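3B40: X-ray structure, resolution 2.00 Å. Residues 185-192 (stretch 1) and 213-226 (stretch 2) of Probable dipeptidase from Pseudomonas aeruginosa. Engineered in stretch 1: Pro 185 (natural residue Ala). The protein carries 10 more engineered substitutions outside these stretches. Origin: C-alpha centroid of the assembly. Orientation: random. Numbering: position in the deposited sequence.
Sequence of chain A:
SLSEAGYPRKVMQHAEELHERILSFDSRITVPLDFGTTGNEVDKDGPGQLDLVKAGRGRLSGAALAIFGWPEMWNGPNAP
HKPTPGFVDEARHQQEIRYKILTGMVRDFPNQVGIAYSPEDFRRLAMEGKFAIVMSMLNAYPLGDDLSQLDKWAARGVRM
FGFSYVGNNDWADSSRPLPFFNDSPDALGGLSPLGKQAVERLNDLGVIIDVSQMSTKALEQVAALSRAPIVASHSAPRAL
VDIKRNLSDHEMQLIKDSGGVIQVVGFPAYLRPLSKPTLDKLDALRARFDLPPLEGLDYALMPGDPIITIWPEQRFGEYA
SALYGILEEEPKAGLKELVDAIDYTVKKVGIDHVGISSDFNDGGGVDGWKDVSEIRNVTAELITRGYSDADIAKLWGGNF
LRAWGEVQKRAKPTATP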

ATOM      1  N   PRO A 185      21.121   5.624   1.671  1.00 17.35           N
ATOM      2  CA  PRO A 185      20.008   6.079   2.518  1.00 17.73           C
ATOM      3  C   PRO A 185      19.900   7.609   2.506  1.00 18.03           C
ATOM      4  O   PRO A 185      20.918   8.310   2.516  1.00 17.55           O
ATOM      5  CB  PRO A 185      20.400   5.572   3.920  1.00 17.76           C
ATOM      6  CG  PRO A 185      21.877   5.346   3.835  1.00 17.18           C
ATOM      7  CD  PRO A 185      22.125   4.872   2.449  1.00 17.07           C
ATOM      8  N   ASP A 186      18.671   8.115   2.445  1.00 17.40           N
ATOM      9  CA  ASP A 186      18.429   9.548   2.474  1.00 17.52           C
ATOM     10  C   ASP A 186      19.271  10.353   1.460  1.00 16.49           C
ATOM     11  O   ASP A 186      19.690  11.437   1.779  1.00 16.34           O
ATOM     12  CB  ASP A 186      18.642  10.105   3.888  1.00 18.85           C
ATOM     13  CG  ASP A 186      17.849   9.357   4.950  1.00 20.63           C
ATOM     14  OD1 ASP A 186      16.598   9.302   4.844  1.00 23.33           O
ATOM     15  OD2 ASP A 186      18.479   8.858   5.902  1.00 21.70           O
ATOM     16  N   ALA A 187      19.452   9.835   0.239  1.00 15.63           N
ATOM     17  CA  ALA A 187      20.315  10.443  -0.786  1.00 15.03           C
ATOM     18  C   ALA A 187      19.976  11.899  -1.090  1.00 14.61           C
ATOM     19  O   ALA A 187      20.864  12.744  -1.212  1.00 13.11           O
ATOM     20  CB  ALA A 187      20.293   9.606  -2.084  1.00 14.94           C
ATOM     21  N   LEU A 188      18.684  12.181  -1.236  1.00 14.76           N
ATOM     22  CA  LEU A 188      18.186  13.536  -1.463  1.00 13.96           C
ATOM     23  C   LEU A 188      18.068  14.416  -0.224  1.00 14.15           C
ATOM     24  O   LEU A 188      17.821  15.632  -0.349  1.00 14.67           O
ATOM     25  CB  LEU A 188      16.789  13.468  -2.132  1.00 14.04           C
ATOM     26  CG  LEU A 188      16.756  12.829  -3.536  1.00 14.60           C
ATOM     27  CD1 LEU A 188      15.316  12.722  -4.013  1.00 14.05           C
ATOM     28  CD2 LEU A 188      17.633  13.654  -4.523  1.00 17.70           C
ATOM     29  N   GLY A 189      18.141  13.822   0.968  1.00 13.97           N
ATOM     30  CA  GLY A 189      17.701  14.534   2.179  1.00 13.68           C
ATOM     31  C   GLY A 189      16.181  14.700   2.324  1.00 14.08           C
ATOM     32  O   GLY A 189      15.698  15.591   3.042  1.00 12.84           O
ATOM     33  N   GLY A 190      15.417  13.823   1.678  1.00 13.87           N
ATOM     34  CA  GLY A 190      13.938  13.887   1.728  1.00 13.61           C
ATOM     35  C   GLY A 190      13.425  13.973   0.304  1.00 13.56           C
ATOM     36  O   GLY A 190      13.550  12.997  -0.447  1.00 13.42           O
ATOM     37  N   LEU A 191      12.909  15.152  -0.071  1.00 13.49           N
ATOM     38  CA  LEU A 191      12.544  15.476  -1.465  1.00 13.37           C
ATOM     39  C   LEU A 191      13.609  16.278  -2.257  1.00 14.41           C
ATOM     40  O   LEU A 191      14.315  17.119  -1.691  1.00 13.72           O
ATOM     41  CB  LEU A 191      11.242  16.254  -1.496  1.00 12.55           C
ATOM     42  CG  LEU A 191      10.050  15.655  -0.734  1.00 12.09           C
ATOM     43  CD1 LEU A 191       8.969  16.675  -0.708  1.00 12.69           C
ATOM     44  CD2 LEU A 191       9.536  14.398  -1.410  1.00  6.51           C
ATOM     45  N   SER A 192      13.693  16.026  -3.572  1.00 15.23           N
ATOM     46  CA  SER A 192      14.493  16.860  -4.469  1.00 14.93           C
ATOM     47  C   SER A 192      13.708  18.145  -4.716  1.00 16.02           C
ATOM     48  O   SER A 192      12.530  18.241  -4.317  1.00 15.68           O
ATOM     49  CB  SER A 192      14.777  16.126  -5.788  1.00 15.84           C
ATOM     50  OG  SER A 192      13.587  15.919  -6.559  1.00 13.51           O
ATOM     51  N   GLN A 213       5.716   4.309   2.146  1.00 12.34           N
ATOM     52  CA  GLN A 213       6.939   3.904   1.404  1.00 12.18           C
ATOM     53  C   GLN A 213       8.051   4.984   1.368  1.00 12.43           C
ATOM     54  O   GLN A 213       9.218   4.682   1.110  1.00 12.51           O
ATOM     55  CB  GLN A 213       6.632   3.412  -0.023  1.00 12.98           C
ATOM     56  CG  GLN A 213       5.563   2.257  -0.190  1.00 13.22           C
ATOM     57  CD  GLN A 213       6.122   0.862  -0.343  1.00 13.44           C
ATOM     58  OE1 GLN A 213       7.340   0.660  -0.340  1.00 16.17           O
ATOM     59  NE2 GLN A 213       5.212  -0.146  -0.497  1.00 13.75           N
ATOM     60  N   MET A 214       7.666   6.242   1.586  1.00 11.69           N
ATOM     61  CA  MET A 214       8.563   7.393   1.565  1.00 12.02           C
ATOM     62  C   MET A 214       9.446   7.405   2.820  1.00 12.23           C
ATOM     63  O   MET A 214       8.993   7.028   3.888  1.00 12.82           O
ATOM     64  CB  MET A 214       7.716   8.686   1.544  1.00 11.26           C
ATOM     65  CG  MET A 214       6.990   8.941   0.183  1.00 13.95           C
ATOM     66  SD  MET A 214       6.007  10.479   0.052  1.00 11.86           S
ATOM     67  CE  MET A 214       7.252  11.721  -0.208  1.00 18.10           C
ATOM     68  N   SER A 215      10.690   7.872   2.699  1.00 13.16           N
ATOM     69  CA  SER A 215      11.572   8.071   3.851  1.00 12.94           C
ATOM     70  C   SER A 215      10.930   9.051   4.863  1.00 13.13           C
ATOM     71  O   SER A 215       9.977   9.802   4.528  1.00 13.98           O
ATOM     72  CB  SER A 215      12.944   8.590   3.384  1.00 13.78           C
ATOM     73  OG  SER A 215      12.881   9.977   3.165  1.00 12.86           O
ATOM     74  N   THR A 216      11.425   9.033   6.092  1.00 12.86           N
ATOM     75  CA  THR A 216      10.933   9.934   7.140  1.00 13.04           C
ATOM     76  C   THR A 216      11.112  11.404   6.821  1.00 12.61           C
ATOM     77  O   THR A 216      10.183  12.193   7.015  1.00 12.13           O
ATOM     78  CB  THR A 216      11.550   9.604   8.504  1.00 13.34           C
ATOM     79  OG1 THR A 216      11.067   8.305   8.889  1.00 15.06           O
ATOM     80  CG2 THR A 216      11.109  10.645   9.586  1.00 11.65           C
ATOM     81  N   LYS A 217      12.284  11.770   6.318  1.00 12.55           N
ATOM     82  CA  LYS A 217      12.519  13.158   5.916  1.00 13.46           C
ATOM     83  C   LYS A 217      11.627  13.630   4.784  1.00 13.33           C
ATOM     84  O   LYS A 217      11.245  14.801   4.755  1.00 13.77           O
ATOM     85  CB  LYS A 217      13.979  13.376   5.525  1.00 13.59           C
ATOM     86  CG  LYS A 217      14.912  13.432   6.729  1.00 16.17           C
ATOM     87  CD  LYS A 217      16.375  13.339   6.254  1.00 20.07           C
ATOM     88  CE  LYS A 217      17.318  13.078   7.438  1.00 24.70           C
ATOM     89  NZ  LYS A 217      17.175  14.139   8.489  1.00 26.88           N
ATOM     90  N   ALA A 218      11.302  12.736   3.853  1.00 13.07           N
ATOM     91  CA  ALA A 218      10.483  13.112   2.707  1.00 12.54           C
ATOM     92  C   ALA A 218       9.052  13.316   3.177  1.00 13.06           C
ATOM     93  O   ALA A 218       8.398  14.265   2.761  1.00 11.52           O
ATOM     94  CB  ALA A 218      10.546  12.067   1.654  1.00 12.47           C
ATOM     95  N   LEU A 219       8.596  12.419   4.051  1.00 13.48           N
ATOM     96  CA  LEU A 219       7.312  12.566   4.723  1.00 13.77           C
ATOM     97  C   LEU A 219       7.246  13.926   5.404  1.00 14.45           C
ATOM     98  O   LEU A 219       6.251  14.618   5.269  1.00 12.85           O
ATOM     99  CB  LEU A 219       7.118  11.478   5.782  1.00 13.70           C
ATOM    100  CG  LEU A 219       5.717  11.355   6.399  1.00 15.17           C
ATOM    101  CD1 LEU A 219       5.406   9.898   6.789  1.00 14.89           C
ATOM    102  CD2 LEU A 219       5.475  12.318   7.575  1.00 16.39           C
ATOM    103  N   GLU A 220       8.308  14.297   6.137  1.00 14.23           N
ATOM    104  CA  GLU A 220       8.296  15.527   6.915  1.00 15.83           C
ATOM    105  C   GLU A 220       8.126  16.721   5.997  1.00 15.21           C
ATOM    106  O   GLU A 220       7.410  17.659   6.338  1.00 17.17           O
ATOM    107  CB  GLU A 220       9.575  15.657   7.761  1.00 14.14           C
ATOM    108  CG  GLU A 220       9.573  14.727   8.990  1.00 17.72           C
ATOM    109  CD  GLU A 220      10.928  14.632   9.679  1.00 18.52           C
ATOM    110  OE1 GLU A 220      11.938  15.113   9.124  1.00 22.51           O
ATOM    111  OE2 GLU A 220      10.992  14.043  10.765  1.00 22.97           O
ATOM    112  N   GLN A 221       8.791  16.670   4.840  1.00 14.97           N
ATOM    113  CA  GLN A 221       8.744  17.731   3.829  1.00 15.48           C
ATOM    114  C   GLN A 221       7.400  17.770   3.129  1.00 14.96           C
ATOM    115  O   GLN A 221       6.888  18.850   2.846  1.00 15.60           O
ATOM    116  CB  GLN A 221       9.900  17.567   2.839  1.00 15.14           C
ATOM    117  CG  GLN A 221      11.245  17.816   3.511  1.00 17.97           C
ATOM    118  CD  GLN A 221      12.440  17.403   2.698  1.00 20.26           C
ATOM    119  OE1 GLN A 221      12.405  17.296   1.461  1.00 21.22           O
ATOM    120  NE2 GLN A 221      13.530  17.196   3.390  1.00 21.50           N
ATOM    121  N   VAL A 222       6.813  16.610   2.867  1.00 13.84           N
ATOM    122  CA  VAL A 222       5.458  16.607   2.307  1.00 14.59           C
ATOM    123  C   VAL A 222       4.534  17.320   3.309  1.00 14.48           C
ATOM    124  O   VAL A 222       3.784  18.198   2.912  1.00 14.00           O
ATOM    125  CB  VAL A 222       4.906  15.179   2.002  1.00 14.52           C
ATOM    126  CG1 VAL A 222       3.382  15.220   1.697  1.00 12.21           C
ATOM    127  CG2 VAL A 222       5.621  14.560   0.857  1.00 13.97           C
ATOM    128  N   ALA A 223       4.620  16.953   4.595  1.00 14.32           N
ATOM    129  CA  ALA A 223       3.760  17.569   5.622  1.00 15.80           C
ATOM    130  C   ALA A 223       3.921  19.114   5.695  1.00 16.52           C
ATOM    131  O   ALA A 223       2.928  19.838   5.671  1.00 17.31           O
ATOM    132  CB  ALA A 223       3.992  16.908   6.970  1.00 15.90           C
ATOM    133  N   ALA A 224       5.163  19.601   5.717  1.00 15.87           N
ATOM    134  CA  ALA A 224       5.451  21.044   5.757  1.00 16.34           C
ATOM    135  C   ALA A 224       4.967  21.776   4.497  1.00 16.36           C
ATOM    136  O   ALA A 224       4.643  22.950   4.551  1.00 17.37           O
ATOM    137  CB  ALA A 224       6.954  21.287   5.983  1.00 15.19           C
ATOM    138  N   LEU A 225       4.897  21.070   3.375  1.00 15.67           N
ATOM    139  CA  LEU A 225       4.611  21.687   2.106  1.00 15.02           C
ATOM    140  C   LEU A 225       3.156  21.526   1.650  1.00 15.66           C
ATOM    141  O   LEU A 225       2.671  22.358   0.869  1.00 14.99           O
ATOM    142  CB  LEU A 225       5.573  21.138   1.046  1.00 16.01           C
ATOM    143  CG  LEU A 225       7.035  21.558   1.163  1.00 14.09           C
ATOM    144  CD1 LEU A 225       7.867  20.792   0.133  1.00 11.67           C
ATOM    145  CD2 LEU A 225       7.182  23.042   0.969  1.00 15.01           C
ATOM    146  N   SER A 226       2.450  20.490   2.136  1.00 13.71           N
ATOM    147  CA  SER A 226       1.066  20.259   1.663  1.00 13.40           C
ATOM    148  C   SER A 226       0.007  21.192   2.285  1.00 13.56           C
ATOM    149  O   SER A 226      -0.045  21.352   3.488  1.00 12.10           O
ATOM    150  CB  SER A 226       0.660  18.809   1.883  1.00 12.76           C
ATOM    151  OG  SER A 226      -0.649  18.575   1.363  1.00 13.76           O
TER
HETATM  152  O   HOH W   1      15.303  10.959   3.236  1.00 17.73           O
HETATM  153  O   HOH W   2      14.708   9.727   6.642  1.00 21.34           O

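Stretch 1 is an irregular segment, a type I turn from Asp 186 to Gly 189 followed by loop residues, and it lies along the helix 216-225 of stretch 2 and the residues just before it. The nearest CA pair is Gly 190 CA and Ala 218 CA, 3.7 Å apart, a spacing that leaves little room for side chains between them.

Along stretch 2, the contact begins with Met 214. Its CA-to-CB bond points sideways, but the flexible thioether chain brings its end nearer, so that CE lies 3.7 Å from Leu 191 CD2. Ser 215 is the N-cap. Its OG accepts a hydrogen bond from Ala 218 N (3.3 Å), satisfying an amide that the first helical turn would otherwise leave poorly paired. The same OG donates to water 1 at 2.6 Å, and that water donates to Asp 186 OD1, also at 2.6 Å. A small hydroxyl thus serves the helix and, through water, the turn.

Water 2 forms a second bridge, accepting from Lys 217 N (3.2 Å) and donating to Asp 186 OD1 (2.6 Å). The carboxylate therefore reaches the helix N-terminus through water, at an end where free amides and the helix dipole favour negative charge. The Lys 217 side chain starts toward stretch 1, with CB 3.8 Å from Gly 190 CA, but its end leads away; the aliphatic part packs while the ammonium stays clear of the contact.

Ala 218 suits the closest approach because its methyl is small: its N is 3.6 Å from Gly 190 CA, and its CB packs 4.0 Å from Leu 191 CD2. Glycine suits the facing position equally well. A CB on Gly 190 would fall 2.3 Å from Gln 221 NE2, a clash, and the residue's phi/psi of 124/-109 would also jam it against the preceding carbonyl.

One turn on, Gln 221 supplies the two direct hydrogen bonds between the stretches. Its NE2 donates to Gly 189 O (2.7 Å), and its OE1 accepts from Leu 191 N (2.7 Å). An amide carries a donor and an acceptor side by side, so it can satisfy both groups flanking Gly 190 where no regular strand partner does so.

Leu 191 provides the main apolar surface. Its CD1 lies 4.3 Å from Val 222 CG2 and 4.3 Å from Leu 225 CD1, extending the hydrophobic contact begun at Met 214 and Ala 218 toward the end of the helix.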